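Local coordinates for chitinase (Chromobacterium violaceum, PDB 4TXG), which probably hydrolyses the glycosidic bonds of chitin as a family GH18 glycosidase and is expected to bind this polysaccharide, at residues F190-V193 with L199-N202; V392-Y397 with H446-G451; D398-W403 with D419-F424; Q550-Y555 with A571-F576; L679-R684 with T693-D698. All coordinates share one frame; numbering follows the deposited sequence.

In the fold
Contacts 1 and 2, nearest atoms about 7 Å apart, each have one segment on a parallel strand of the GH18 barrel; contact 1 adds a short antiparallel strand and contact 2 the end of helix 441-448. Contact 2 runs into contact 3 at the M-x-Y-D stretch of the family; one water ties Tyr-397 to both nearby cesium ions, one also bound by Glu-314, last residue of the D-x-x-D-x-D-x-E signature. Contact 4, its centre 22 Å from that of contact 3, lies at one end of an antiparallel sheet, between the loop before strand 556-560 and the turn before 575-578. Contact 5, in the C-terminal sandwich, comes within about 5 Å of contact 2 (nearest atoms).

Contact 1: F190-V193 with L199-N202; sequences FAHV and LSVN
His-192 and Ser-200 form the hydrogen-bonded antiparallel pair of a short beta hairpin, in which strand 185-193 of the GH18 barrel is followed by the two-residue strand 199-200. His-192 N donates to Ser-200 O over 2.9 Å, and Ser-200 N returns the bond to His-192 O, also at 2.9 Å, so both backbone groups of each residue are satisfied across the pair. Leu-199 N bonds to Ser-296 OG and Val-201 N to Glu-203 OE1. The Ser-200 hydroxyl accepts from Asn-202 N, its OG 3.0 Å away, an ST turn just after the strand. The imidazole lies beside Ser-200. With CG placed between the backbone N and the carbonyl carbon (chi1 61°), the ring has Ser-200 O above one face, 3.4 Å from His-192 ND1 but at too poor an angle for a bond, and takes a CH-pi contact from Ser-200 CB, 4.1 Å from the ring centroid. Asn-202 ND2 comes in at the ring edge, 3.2 Å from His-192 CE1, with amide and ring planes 40° apart. Ala-191 CB packs 3.6 Å from Val-201 CG1 and 3.7 Å from Leu-199 CD2. Leu-199 and Val-201 pack on Phe-300 of helix 287-304, Leu-199 also on Phe-293; Tyr-261 meets the His-192 ring, and Ala-191 packs on Ile-250 and Val-252 of barrel strand 247-253, which continues the sheet through backbone bonds to Ala-191.

Contact 2: V392-Y397 with H446-G451; sequences VNVMSY and HYYRGG. With CS (cesium ion), chain D.
Val-392 opens the contact lightly, its CG2 lying 4.4 Å from Tyr-448 CD1. Two residues on, Val-394 does the main touching. Having CG1 anti to the backbone N (chi1 179°) brings both methyls within reach of one side of the phenol: Val-394 CG2 sits 3.7 Å from Tyr-448 CD2 and Val-394 CG1 4.0 Å from Tyr-448 CE2, the approach being oblique to the ring. Met-395 turns to the other side of the barrel strand, and its SD, carried out by an extended chi2 (-180°), lies 3.6 Å from a cesium ion, which Glu-314 also binds. Ser-396 is the centre of an inverse gamma turn, closed by Tyr-397 N donating to Met-395 O at 2.9 Å, while Ser-396 OG is held by Gly-460 O of the next barrel strand. Tyr-397 OH then hydrogen-bonds a water of the same cesium shell, 2.9 Å away. In helix 441-448, Tyr-447 CD1 stands 3.5 Å above the Tyr-448 ring centre, and Tyr-448 OH bonds to Pro-371 O. Helix and strand are thus joined by apolar packing alone, the buried phenol hydroxyl finding its partner on barrel strand 365-371, whereas Met-395 SD and Tyr-397 OH serve the ion-binding side, probably that of the substrate cleft.

Contact 3: D398-W403 with D419-F424; sequences DLHGAW and DAELAF. With CS (cesium ion), chain M.
His-400 and Asp-419 make the tight part of this contact. Their side chains arrive from opposite directions, and His-400 NE2 donates to Asp-419 OD2 over 2.6 Å in a nearly straight bond (167°), lying in the imidazole plane and meeting the carboxylate on its syn side. The same aspartate is the N-cap of helix 420-424: with CG anti to the backbone N (chi1 -173°), Asp-419 OD1 accepts from Glu-421 N at 2.9 Å and from Leu-422 N at 3.2 Å. One carboxylate therefore grips the histidine with one oxygen and the helix start with the other, which fixes its rotation. Glu-421 is held less closely. Its extended chain slides past the imidazole, leaving Glu-421 OE2 at the ring edge, 3.1 Å from His-400 CE1, with carboxylate and ring planes 51° apart. On the looser, water-lined side, where Glu-421 and Leu-399 are partly exposed, one water lies 2.6 Å from Glu-421 OE2 and 2.8 Å from Leu-399 O. Farther along, Asp-398 OD2 and Tyr-464 bind a cesium ion. The contact thus joins the loop following barrel strand 391-395 to helix 420-424, with Trp-468 of strand 466-468 and Leu-439 packed on His-400 and Tyr-428 OH bonded to Asp-419 N.

Contact 4: Q550-Y555 with A571-F576; sequences QLTGSY and AGKKVF. With CS (cesium ion), chain C.
The backbone from Thr-552 to Ser-554 runs beside the turn at Gly-572 and Lys-573, bridged by water. This turn links strands 565-570 and 575-578 in an antiparallel sheet between the last two barrel strands, consistent with the alpha+beta insertion of chitinase A-like GH18 enzymes. Residues 571-573 have helical backbone angles, Lys-574 is left-handed (phi 53°), and Lys-574 and Val-575 both oppose Asn-570, a G1 beta bulge. Gly-553, with positive phi (72°), faces Gly-572 without touching it. One water accepts from Ser-554 N and Gly-572 N; a second donates to Ser-554 O, 3.0 Å away, and accepts from Ala-571 N, 2.8 Å away.

Among the side chains Lys-573 does most of the touching. It crosses Thr-552 at about a right angle, Lys-573 CD lying 3.5 Å from Thr-552 OG1, and a bend at chi3 (73°) carries the ammonium group round toward Tyr-555. There Lys-573 NZ lies 3.6 Å from Tyr-555 OH, and Asp-502 serves both, through a salt bridge to the lysine and a hydrogen bond to the phenol. Ser-554 OG and Tyr-555 O bind a cesium ion together with Glu-529 O. A further water lies between the polar ends: it donates to Tyr-555 OH at 2.6 Å and to Gln-550 O, and accepts from Lys-573 NZ at 2.9 Å and from Thr-552 N.

Contact 5: L679-R684 with T693-D698; sequences LTIVNR and TEFQFD
Ile-681 and Phe-695 reach each other through similar first torsions: CG1 of the isoleucine (chi1 -57°) and CG of the phenylalanine (chi1 -50°) both stand anti to their own carbonyl carbons. Ile-681 CG2, turned anti to the backbone N, lies over one face of the Phe-695 ring, 4.2 Å above the plane, while Ile-681 CD1 extends to 3.8 Å from Phe-695 CD2. The carbonyl of Thr-693, just before the strand, is over the opposite face, so the ring has an aliphatic branch on one face and a carbonyl on the other, each toward its rim. Leu-679 and Phe-697 repeat the pairing more loosely, with Leu-679 CD2 4.3 Å from Phe-697 CE2 and oblique to that ring.

The two strands belong to different sheets, 678-683 to a four-stranded antiparallel one and 694-700 to a mixed one, and these pack face to face as a beta sandwich in the C-terminal region. The CA atoms of Ile-681 and Phe-695 are 9.4 Å apart, a separation spanned by side chains alone. Leu-689, Leu-741 and Val-771 also pack on Phe-695, and Tyr-769 meets the Phe-697 ring. The residues alternating with the phenylalanines point away from this core and are polar: Gln-696 NE2 donates to Glu-694 OE2 over 2.9 Å, from above the carboxylate plane, while Ser-738 OG bonds to the same oxygen and Arg-736 NE to Gln-696 OE1.

Contact 1: F190-V193 with L199-N202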
# COMPACT_ATOMS: atom_id res chain seq x y z
N PHE A 190 8.65 -8.28 10.26
CA PHE A 190 7.86 -9.02 9.28
C PHE A 190 7.77 -10.50 9.63
O PHE A 190 8.73 -11.08 10.13
CB PHE A 190 8.49 -8.96 7.88
CG PHE A 190 8.27 -7.67 7.15
CD1 PHE A 190 7.01 -7.33 6.69
CD2 PHE A 190 9.34 -6.84 6.88
CE1 PHE A 190 6.83 -6.15 6.00
CE2 PHE A 190 9.16 -5.66 6.19
CZ PHE A 190 7.90 -5.32 5.75
N ALA A 191 6.63 -11.11 9.30
CA ALA A 191 6.60 -12.56 9.13
C ALA A 191 7.00 -12.89 7.69
O ALA A 191 7.05 -12.01 6.83
CB ALA A 191 5.21 -13.12 9.45
N HIS A 192 7.30 -14.16 7.43
CA HIS A 192 7.62 -14.59 6.07
C HIS A 192 6.88 -15.88 5.77
O HIS A 192 6.23 -16.45 6.65
CB HIS A 192 9.13 -14.80 5.90
CG HIS A 192 9.70 -15.85 6.80
ND1 HIS A 192 10.22 -15.57 8.04
CD2 HIS A 192 9.83 -17.19 6.62
CE1 HIS A 192 10.65 -16.69 8.60
NE2 HIS A 192 10.43 -17.69 7.76
N VAL A 193 6.95 -16.31 4.52
CA VAL A 193 6.42 -17.60 4.11
C VAL A 193 7.54 -18.62 4.19
O VAL A 193 8.55 -18.48 3.49
CB VAL A 193 5.86 -17.54 2.68
CG1 VAL A 193 5.35 -18.92 2.24
CG2 VAL A 193 4.77 -16.48 2.60
N LEU A 199 2.96 -19.27 7.39
CA LEU A 199 3.31 -17.99 7.97
C LEU A 199 4.27 -18.22 9.16
O LEU A 199 3.99 -19.03 10.03
CB LEU A 199 2.02 -17.27 8.41
CG LEU A 199 2.09 -15.79 8.83
CD1 LEU A 199 0.71 -15.18 8.71
CD2 LEU A 199 2.63 -15.66 10.25
N SER A 200 5.40 -17.51 9.19
CA SER A 200 6.39 -17.77 10.24
C SER A 200 7.11 -16.51 10.71
O SER A 200 7.41 -15.63 9.91
CB SER A 200 7.43 -18.78 9.75
OG SER A 200 8.44 -19.01 10.74
N VAL A 201 7.40 -16.44 12.01
CA VAL A 201 8.33 -15.45 12.54
C VAL A 201 9.47 -16.17 13.26
O VAL A 201 10.11 -15.59 14.14
CB VAL A 201 7.64 -14.44 13.51
CG1 VAL A 201 6.67 -13.51 12.75
CG2 VAL A 201 6.92 -15.18 14.64
N ASN A 202 9.71 -17.43 12.89
CA ASN A 202 10.70 -18.26 13.58
C ASN A 202 10.44 -18.29 15.07
O ASN A 202 11.37 -18.17 15.88
CB ASN A 202 12.13 -17.76 13.33
CG ASN A 202 12.65 -18.18 11.98
OD1 ASN A 202 13.07 -19.33 11.79
ND2 ASN A 202 12.64 -17.26 11.03

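Contact 2: V392-Y397 with H446-G451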
# COMPACT_ATOMS: atom_id res chain seq x y z
N VAL A 392 -6.59 -1.30 2.16
CA VAL A 392 -5.23 -1.35 1.66
C VAL A 392 -4.40 -0.25 2.30
O VAL A 392 -4.92 0.79 2.67
CB VAL A 392 -5.15 -1.20 0.12
CG1 VAL A 392 -5.82 -2.40 -0.55
CG2 VAL A 392 -5.77 0.10 -0.36
N ASN A 393 -3.10 -0.51 2.44
CA ASN A 393 -2.13 0.48 2.86
C ASN A 393 -1.26 0.78 1.66
O ASN A 393 -0.43 -0.04 1.26
CB ASN A 393 -1.28 -0.05 4.01
CG ASN A 393 -2.12 -0.36 5.24
OD1 ASN A 393 -2.97 0.43 5.62
ND2 ASN A 393 -1.91 -1.53 5.82
N VAL A 394 -1.47 1.95 1.05
CA VAL A 394 -0.81 2.24 -0.22
C VAL A 394 0.61 2.73 0.06
O VAL A 394 0.80 3.68 0.82
CB VAL A 394 -1.58 3.29 -1.04
CG1 VAL A 394 -0.82 3.58 -2.34
CG2 VAL A 394 -3.02 2.82 -1.32
N MET A 395 1.60 2.09 -0.55
CA MET A 395 3.00 2.43 -0.30
C MET A 395 3.40 3.60 -1.18
O MET A 395 4.20 3.48 -2.12
CB MET A 395 3.90 1.20 -0.51
CG MET A 395 3.66 0.15 0.57
SD MET A 395 4.69 -1.34 0.41
CE MET A 395 4.10 -1.92 -1.18
N SER A 396 2.80 4.74 -0.86
CA SER A 396 3.05 6.00 -1.55
C SER A 396 4.30 6.67 -0.99
O SER A 396 4.28 7.80 -0.51
CB SER A 396 1.83 6.92 -1.43
OG SER A 396 1.22 6.83 -0.15
N TYR A 397 5.39 5.92 -1.05
CA TYR A 397 6.71 6.41 -0.70
C TYR A 397 7.69 5.55 -1.48
O TYR A 397 7.26 4.63 -2.19
CB TYR A 397 6.97 6.35 0.81
CG TYR A 397 6.52 5.07 1.52
CD1 TYR A 397 7.11 3.84 1.23
CD2 TYR A 397 5.53 5.10 2.49
CE1 TYR A 397 6.70 2.68 1.88
CE2 TYR A 397 5.13 3.95 3.15
CZ TYR A 397 5.72 2.74 2.84
OH TYR A 397 5.32 1.59 3.49
N HIS A 446 -6.15 7.76 -6.31
CA HIS A 446 -7.21 7.74 -7.30
C HIS A 446 -7.23 6.44 -8.09
O HIS A 446 -8.31 5.98 -8.51
CB HIS A 446 -7.09 8.96 -8.21
CG HIS A 446 -7.66 10.19 -7.59
ND1 HIS A 446 -9.00 10.32 -7.31
CD2 HIS A 446 -7.06 11.31 -7.12
CE1 HIS A 446 -9.22 11.49 -6.73
NE2 HIS A 446 -8.06 12.11 -6.61
N TYR A 447 -6.07 5.82 -8.26
CA TYR A 447 -6.04 4.48 -8.85
C TYR A 447 -6.88 3.51 -8.01
O TYR A 447 -7.74 2.79 -8.53
CB TYR A 447 -4.59 3.96 -8.98
CG TYR A 447 -4.54 2.47 -9.31
CD1 TYR A 447 -4.59 1.52 -8.29
CD2 TYR A 447 -4.49 2.02 -10.63
CE1 TYR A 447 -4.59 0.17 -8.58
CE2 TYR A 447 -4.48 0.67 -10.92
CZ TYR A 447 -4.53 -0.25 -9.88
OH TYR A 447 -4.52 -1.63 -10.15
N TYR A 448 -6.64 3.49 -6.70
CA TYR A 448 -7.29 2.49 -5.85
C TYR A 448 -8.79 2.74 -5.69
O TYR A 448 -9.54 1.80 -5.40
CB TYR A 448 -6.57 2.40 -4.49
CG TYR A 448 -5.29 1.60 -4.67
CD1 TYR A 448 -5.33 0.22 -4.78
CD2 TYR A 448 -4.06 2.24 -4.79
CE1 TYR A 448 -4.18 -0.52 -5.00
CE2 TYR A 448 -2.89 1.49 -5.01
CZ TYR A 448 -2.97 0.12 -5.11
OH TYR A 448 -1.83 -0.65 -5.33
N ARG A 449 -9.25 3.97 -5.91
CA ARG A 449 -10.68 4.24 -5.85
C ARG A 449 -11.46 3.58 -6.99
O ARG A 449 -12.69 3.52 -6.95
CB ARG A 449 -10.95 5.74 -5.86
CG ARG A 449 -10.57 6.42 -4.55
CD ARG A 449 -11.53 6.01 -3.43
NE ARG A 449 -12.80 6.72 -3.61
CZ ARG A 449 -13.86 6.20 -4.19
NH1 ARG A 449 -13.83 4.95 -4.63
NH2 ARG A 449 -14.95 6.92 -4.34
N GLY A 450 -10.75 3.10 -8.00
CA GLY A 450 -11.41 2.38 -9.07
C GLY A 450 -12.13 1.16 -8.54
O GLY A 450 -13.21 0.81 -9.03
N GLY A 451 -11.55 0.52 -7.53
CA GLY A 451 -12.10 -0.73 -7.02
C GLY A 451 -12.40 -0.73 -5.53
O GLY A 451 -12.77 -1.77 -4.98
CS CS D . 8.23 -1.32 0.12
O HOH W 1 7.29 -0.47 3.31
O HOH W 2 11.39 -1.44 1.36
O HOH W 3 9.65 -1.91 -2.58
O HOH W 4 7.27 -2.78 2.92
O HOH W 5 9.40 1.01 -0.58

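Contact 3: D398-W403 with D419-F424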
# COMPACT_ATOMS: atom_id res chain seq x y z
N ASP A 398 8.98 5.84 -1.36
CA ASP A 398 9.99 5.25 -2.24
C ASP A 398 9.62 5.39 -3.71
O ASP A 398 9.90 4.50 -4.52
CB ASP A 398 10.23 3.78 -1.89
CG ASP A 398 11.05 3.61 -0.63
OD1 ASP A 398 11.59 4.62 -0.13
OD2 ASP A 398 11.17 2.47 -0.14
N LEU A 399 9.01 6.52 -4.06
CA LEU A 399 8.69 6.83 -5.45
C LEU A 399 9.96 7.25 -6.20
O LEU A 399 10.05 7.09 -7.42
CB LEU A 399 7.64 7.96 -5.54
CG LEU A 399 6.27 7.62 -4.95
CD1 LEU A 399 5.35 8.83 -4.95
CD2 LEU A 399 5.64 6.47 -5.73
N HIS A 400 10.93 7.78 -5.45
CA HIS A 400 12.26 8.10 -5.96
C HIS A 400 13.28 7.73 -4.89
O HIS A 400 12.99 7.78 -3.70
CB HIS A 400 12.38 9.59 -6.31
CG HIS A 400 11.65 9.97 -7.55
ND1 HIS A 400 12.02 9.52 -8.80
CD2 HIS A 400 10.55 10.76 -7.75
CE1 HIS A 400 11.19 10.00 -9.71
NE2 HIS A 400 10.29 10.76 -9.10
N GLY A 401 14.49 7.36 -5.32
CA GLY A 401 15.52 6.90 -4.40
C GLY A 401 16.76 6.55 -5.19
O GLY A 401 16.74 6.56 -6.42
N ALA A 402 17.84 6.20 -4.49
CA ALA A 402 19.15 6.10 -5.13
C ALA A 402 19.39 4.80 -5.90
O ALA A 402 20.50 4.55 -6.37
CB ALA A 402 20.24 6.31 -4.09
N TRP A 403 18.35 3.99 -6.06
CA TRP A 403 18.40 2.87 -7.00
C TRP A 403 18.44 3.39 -8.45
O TRP A 403 18.83 2.66 -9.36
CB TRP A 403 17.20 1.94 -6.80
CG TRP A 403 15.89 2.66 -6.63
CD1 TRP A 403 15.04 3.04 -7.62
CD2 TRP A 403 15.29 3.09 -5.40
NE1 TRP A 403 13.95 3.68 -7.09
CE2 TRP A 403 14.08 3.72 -5.73
CE3 TRP A 403 15.67 2.99 -4.05
CZ2 TRP A 403 13.24 4.26 -4.76
CZ3 TRP A 403 14.82 3.53 -3.09
CH2 TRP A 403 13.62 4.16 -3.45
N ASP A 419 8.55 16.13 -13.01
CA ASP A 419 9.25 14.93 -12.53
C ASP A 419 10.27 14.49 -13.58
O ASP A 419 9.91 14.18 -14.71
CB ASP A 419 8.27 13.78 -12.24
CG ASP A 419 8.94 12.58 -11.59
OD1 ASP A 419 9.81 11.96 -12.23
OD2 ASP A 419 8.60 12.24 -10.44
N ALA A 420 11.56 14.49 -13.20
CA ALA A 420 12.63 14.29 -14.17
C ALA A 420 12.60 12.89 -14.78
O ALA A 420 13.03 12.69 -15.92
CB ALA A 420 13.99 14.54 -13.50
N GLU A 421 12.09 11.92 -14.03
CA GLU A 421 11.98 10.55 -14.53
C GLU A 421 10.88 10.46 -15.58
O GLU A 421 11.07 9.89 -16.66
CB GLU A 421 11.72 9.57 -13.39
CG GLU A 421 11.71 8.12 -13.83
CD GLU A 421 11.78 7.15 -12.67
OE1 GLU A 421 11.84 5.92 -12.92
OE2 GLU A 421 11.78 7.59 -11.50
N LEU A 422 9.72 11.03 -15.26
CA LEU A 422 8.60 11.06 -16.20
C LEU A 422 8.97 11.82 -17.47
O LEU A 422 8.59 11.41 -18.57
CB LEU A 422 7.36 11.68 -15.54
CG LEU A 422 6.80 10.84 -14.38
CD1 LEU A 422 5.46 11.41 -13.91
CD2 LEU A 422 6.64 9.40 -14.80
N ALA A 423 9.72 12.91 -17.34
CA ALA A 423 10.16 13.67 -18.50
C ALA A 423 11.09 12.82 -19.37
O ALA A 423 11.01 12.85 -20.60
CB ALA A 423 10.85 14.97 -18.08
N PHE A 424 11.96 12.06 -18.73
CA PHE A 424 12.92 11.26 -19.49
C PHE A 424 12.21 10.19 -20.33
O PHE A 424 12.67 9.85 -21.42
CB PHE A 424 13.93 10.60 -18.55
CG PHE A 424 15.03 9.87 -19.26
CD1 PHE A 424 16.02 10.57 -19.92
CD2 PHE A 424 15.07 8.49 -19.26
CE1 PHE A 424 17.04 9.91 -20.57
CE2 PHE A 424 16.09 7.82 -19.92
CZ PHE A 424 17.07 8.53 -20.57
CS CS M . 9.82 1.62 3.04
O HOH W 6 11.96 6.17 -9.32
O HOH W 1 7.29 -0.47 3.31
O HOH W 7 12.26 -0.07 3.42

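Contact 4: Q550-Y555 with A571-F576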
# COMPACT_ATOMS: atom_id res chain seq x y z
N GLN A 550 31.56 12.85 9.23
CA GLN A 550 31.62 14.16 9.86
C GLN A 550 30.64 15.12 9.20
O GLN A 550 30.31 14.98 8.02
CB GLN A 550 33.05 14.71 9.80
CG GLN A 550 34.08 13.80 10.47
CD GLN A 550 35.50 14.13 10.06
OE1 GLN A 550 35.75 15.16 9.43
NE2 GLN A 550 36.43 13.25 10.40
N LEU A 551 30.17 16.10 9.96
CA LEU A 551 29.26 17.09 9.43
C LEU A 551 30.05 18.17 8.69
O LEU A 551 30.78 18.94 9.31
CB LEU A 551 28.40 17.69 10.54
CG LEU A 551 26.95 17.97 10.14
CD1 LEU A 551 26.05 18.00 11.36
CD2 LEU A 551 26.85 19.29 9.38
N THR A 552 29.90 18.20 7.37
CA THR A 552 30.55 19.22 6.55
C THR A 552 29.50 19.99 5.73
O THR A 552 28.48 19.42 5.33
CB THR A 552 31.59 18.61 5.60
OG1 THR A 552 30.99 17.55 4.84
CG2 THR A 552 32.76 18.04 6.39
N GLY A 553 29.75 21.27 5.50
CA GLY A 553 28.81 22.10 4.78
C GLY A 553 27.58 22.40 5.61
O GLY A 553 27.60 22.26 6.83
N SER A 554 26.52 22.83 4.95
CA SER A 554 25.28 23.18 5.62
C SER A 554 24.09 22.49 4.97
O SER A 554 23.95 22.52 3.75
CB SER A 554 25.08 24.70 5.62
OG SER A 554 23.79 25.04 6.09
N TYR A 555 23.24 21.86 5.78
CA TYR A 555 22.04 21.23 5.27
C TYR A 555 20.87 22.21 5.30
O TYR A 555 20.29 22.46 6.36
CB TYR A 555 21.69 19.98 6.09
CG TYR A 555 22.72 18.86 5.99
CD1 TYR A 555 23.85 18.86 6.80
CD2 TYR A 555 22.55 17.80 5.11
CE1 TYR A 555 24.78 17.84 6.74
CE2 TYR A 555 23.47 16.77 5.03
CZ TYR A 555 24.59 16.80 5.85
OH TYR A 555 25.52 15.78 5.78
N ALA A 571 24.77 22.14 -0.41
CA ALA A 571 25.43 22.61 -1.63
C ALA A 571 26.90 22.25 -1.66
O ALA A 571 27.47 21.99 -2.73
CB ALA A 571 25.26 24.11 -1.77
N GLY A 572 27.54 22.24 -0.49
CA GLY A 572 28.94 21.90 -0.40
C GLY A 572 29.23 20.46 -0.80
O GLY A 572 30.22 20.19 -1.47
N LYS A 573 28.35 19.54 -0.40
CA LYS A 573 28.52 18.12 -0.71
C LYS A 573 27.73 17.70 -1.95
O LYS A 573 27.86 16.57 -2.43
CB LYS A 573 28.10 17.25 0.47
CG LYS A 573 28.79 17.56 1.78
CD LYS A 573 28.24 16.69 2.91
CE LYS A 573 28.70 15.24 2.79
NZ LYS A 573 28.23 14.41 3.94
N LYS A 574 26.89 18.62 -2.44
CA LYS A 574 25.90 18.32 -3.46
C LYS A 574 25.04 17.13 -3.03
O LYS A 574 24.80 16.21 -3.81
CB LYS A 574 26.57 18.06 -4.82
CG LYS A 574 27.33 19.27 -5.38
CD LYS A 574 26.36 20.37 -5.82
CE LYS A 574 27.05 21.48 -6.59
NZ LYS A 574 27.84 22.34 -5.67
N VAL A 575 24.59 17.17 -1.78
CA VAL A 575 23.76 16.10 -1.22
C VAL A 575 22.30 16.55 -1.09
O VAL A 575 22.02 17.62 -0.56
CB VAL A 575 24.29 15.64 0.17
CG1 VAL A 575 23.21 14.81 0.93
CG2 VAL A 575 25.57 14.84 0.02
N PHE A 576 21.40 15.73 -1.62
CA PHE A 576 19.96 15.93 -1.55
C PHE A 576 19.37 14.83 -0.69
O PHE A 576 19.50 13.65 -1.03
CB PHE A 576 19.36 15.89 -2.98
CG PHE A 576 17.85 16.04 -3.04
CD1 PHE A 576 17.00 14.98 -2.74
CD2 PHE A 576 17.29 17.23 -3.50
CE1 PHE A 576 15.61 15.13 -2.84
CE2 PHE A 576 15.91 17.37 -3.62
CZ PHE A 576 15.08 16.33 -3.28
CS CS C . 20.98 24.71 8.26
O HOH W 8 28.07 16.17 6.30
O HOH W 9 30.98 14.24 5.42
O HOH W 10 23.38 24.00 1.24
O HOH W 11 26.86 23.81 2.01

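Contact 5: L679-R684 with T693-D698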
# COMPACT_ATOMS: atom_id res chain seq x y z
N LEU A 679 -13.28 -6.25 -22.58
CA LEU A 679 -14.42 -6.14 -21.68
C LEU A 679 -15.47 -7.20 -22.03
O LEU A 679 -15.94 -7.26 -23.17
CB LEU A 679 -15.04 -4.74 -21.75
CG LEU A 679 -16.35 -4.50 -20.98
CD1 LEU A 679 -16.16 -4.67 -19.48
CD2 LEU A 679 -16.92 -3.12 -21.31
N THR A 680 -15.81 -8.05 -21.07
CA THR A 680 -16.84 -9.06 -21.30
C THR A 680 -18.08 -8.69 -20.50
O THR A 680 -18.00 -8.41 -19.31
CB THR A 680 -16.38 -10.47 -20.91
OG1 THR A 680 -15.28 -10.87 -21.74
CG2 THR A 680 -17.52 -11.48 -21.08
N ILE A 681 -19.23 -8.67 -21.18
CA ILE A 681 -20.50 -8.36 -20.54
C ILE A 681 -21.38 -9.59 -20.66
O ILE A 681 -21.55 -10.12 -21.76
CB ILE A 681 -21.20 -7.14 -21.21
CG1 ILE A 681 -20.29 -5.91 -21.20
CG2 ILE A 681 -22.54 -6.86 -20.52
CD1 ILE A 681 -20.79 -4.78 -22.09
N VAL A 682 -21.92 -10.06 -19.54
CA VAL A 682 -22.74 -11.26 -19.54
C VAL A 682 -24.14 -10.96 -19.02
O VAL A 682 -24.31 -10.40 -17.93
CB VAL A 682 -22.12 -12.38 -18.67
CG1 VAL A 682 -22.93 -13.67 -18.79
CG2 VAL A 682 -20.67 -12.61 -19.06
N ASN A 683 -25.15 -11.34 -19.80
CA ASN A 683 -26.53 -11.16 -19.40
C ASN A 683 -27.01 -12.39 -18.63
O ASN A 683 -27.25 -13.44 -19.22
CB ASN A 683 -27.40 -10.89 -20.63
CG ASN A 683 -28.87 -10.72 -20.29
OD1 ASN A 683 -29.23 -10.62 -19.12
ND2 ASN A 683 -29.71 -10.67 -21.32
N ARG A 684 -27.13 -12.28 -17.31
CA ARG A 684 -27.64 -13.39 -16.49
C ARG A 684 -29.08 -13.18 -16.06
O ARG A 684 -29.57 -13.82 -15.12
CB ARG A 684 -26.76 -13.61 -15.26
CG ARG A 684 -25.29 -13.87 -15.58
CD ARG A 684 -24.50 -14.19 -14.32
NE ARG A 684 -23.08 -13.89 -14.49
CZ ARG A 684 -22.46 -12.86 -13.91
NH1 ARG A 684 -23.12 -12.04 -13.11
NH2 ARG A 684 -21.17 -12.67 -14.13
N THR A 693 -29.43 -0.70 -25.60
CA THR A 693 -29.27 -0.80 -24.15
C THR A 693 -27.95 -0.15 -23.73
O THR A 693 -26.91 -0.40 -24.35
CB THR A 693 -29.32 -2.28 -23.67
OG1 THR A 693 -30.63 -2.82 -23.93
CG2 THR A 693 -29.03 -2.39 -22.19
N GLU A 694 -27.98 0.71 -22.71
CA GLU A 694 -26.78 1.49 -22.35
C GLU A 694 -26.12 0.99 -21.08
O GLU A 694 -26.77 0.84 -20.05
CB GLU A 694 -27.12 2.97 -22.19
CG GLU A 694 -25.91 3.83 -21.87
CD GLU A 694 -26.23 5.30 -21.75
OE1 GLU A 694 -27.44 5.63 -21.66
OE2 GLU A 694 -25.29 6.12 -21.76
N PHE A 695 -24.82 0.74 -21.16
CA PHE A 695 -24.06 0.36 -19.98
C PHE A 695 -23.19 1.53 -19.58
O PHE A 695 -22.52 2.11 -20.44
CB PHE A 695 -23.20 -0.88 -20.26
CG PHE A 695 -23.96 -2.03 -20.88
CD1 PHE A 695 -24.91 -2.73 -20.15
CD2 PHE A 695 -23.71 -2.41 -22.19
CE1 PHE A 695 -25.61 -3.79 -20.72
CE2 PHE A 695 -24.41 -3.47 -22.77
CZ PHE A 695 -25.36 -4.16 -22.02
N GLN A 696 -23.21 1.90 -18.30
CA GLN A 696 -22.29 2.92 -17.80
C GLN A 696 -21.51 2.39 -16.61
O GLN A 696 -21.97 1.49 -15.91
CB GLN A 696 -23.04 4.19 -17.39
CG GLN A 696 -23.67 4.96 -18.53
CD GLN A 696 -24.20 6.31 -18.10
OE1 GLN A 696 -24.03 6.72 -16.94
NE2 GLN A 696 -24.82 7.03 -19.02
N PHE A 697 -20.32 2.94 -16.39
CA PHE A 697 -19.56 2.60 -15.20
C PHE A 697 -18.51 3.68 -14.94
O PHE A 697 -18.18 4.46 -15.84
CB PHE A 697 -18.90 1.22 -15.32
CG PHE A 697 -18.20 0.98 -16.64
CD1 PHE A 697 -16.86 1.33 -16.81
CD2 PHE A 697 -18.87 0.37 -17.69
CE1 PHE A 697 -16.21 1.09 -18.02
CE2 PHE A 697 -18.22 0.14 -18.90
CZ PHE A 697 -16.89 0.50 -19.06
N ASP A 698 -18.02 3.72 -13.71
CA ASP A 698 -16.99 4.68 -13.31
C ASP A 698 -15.60 4.12 -13.53
O ASP A 698 -15.27 3.03 -13.07
CB ASP A 698 -17.15 5.06 -11.83
CG ASP A 698 -18.33 5.98 -11.58
OD1 ASP A 698 -18.75 6.70 -12.51
OD2 ASP A 698 -18.82 5.98 -10.43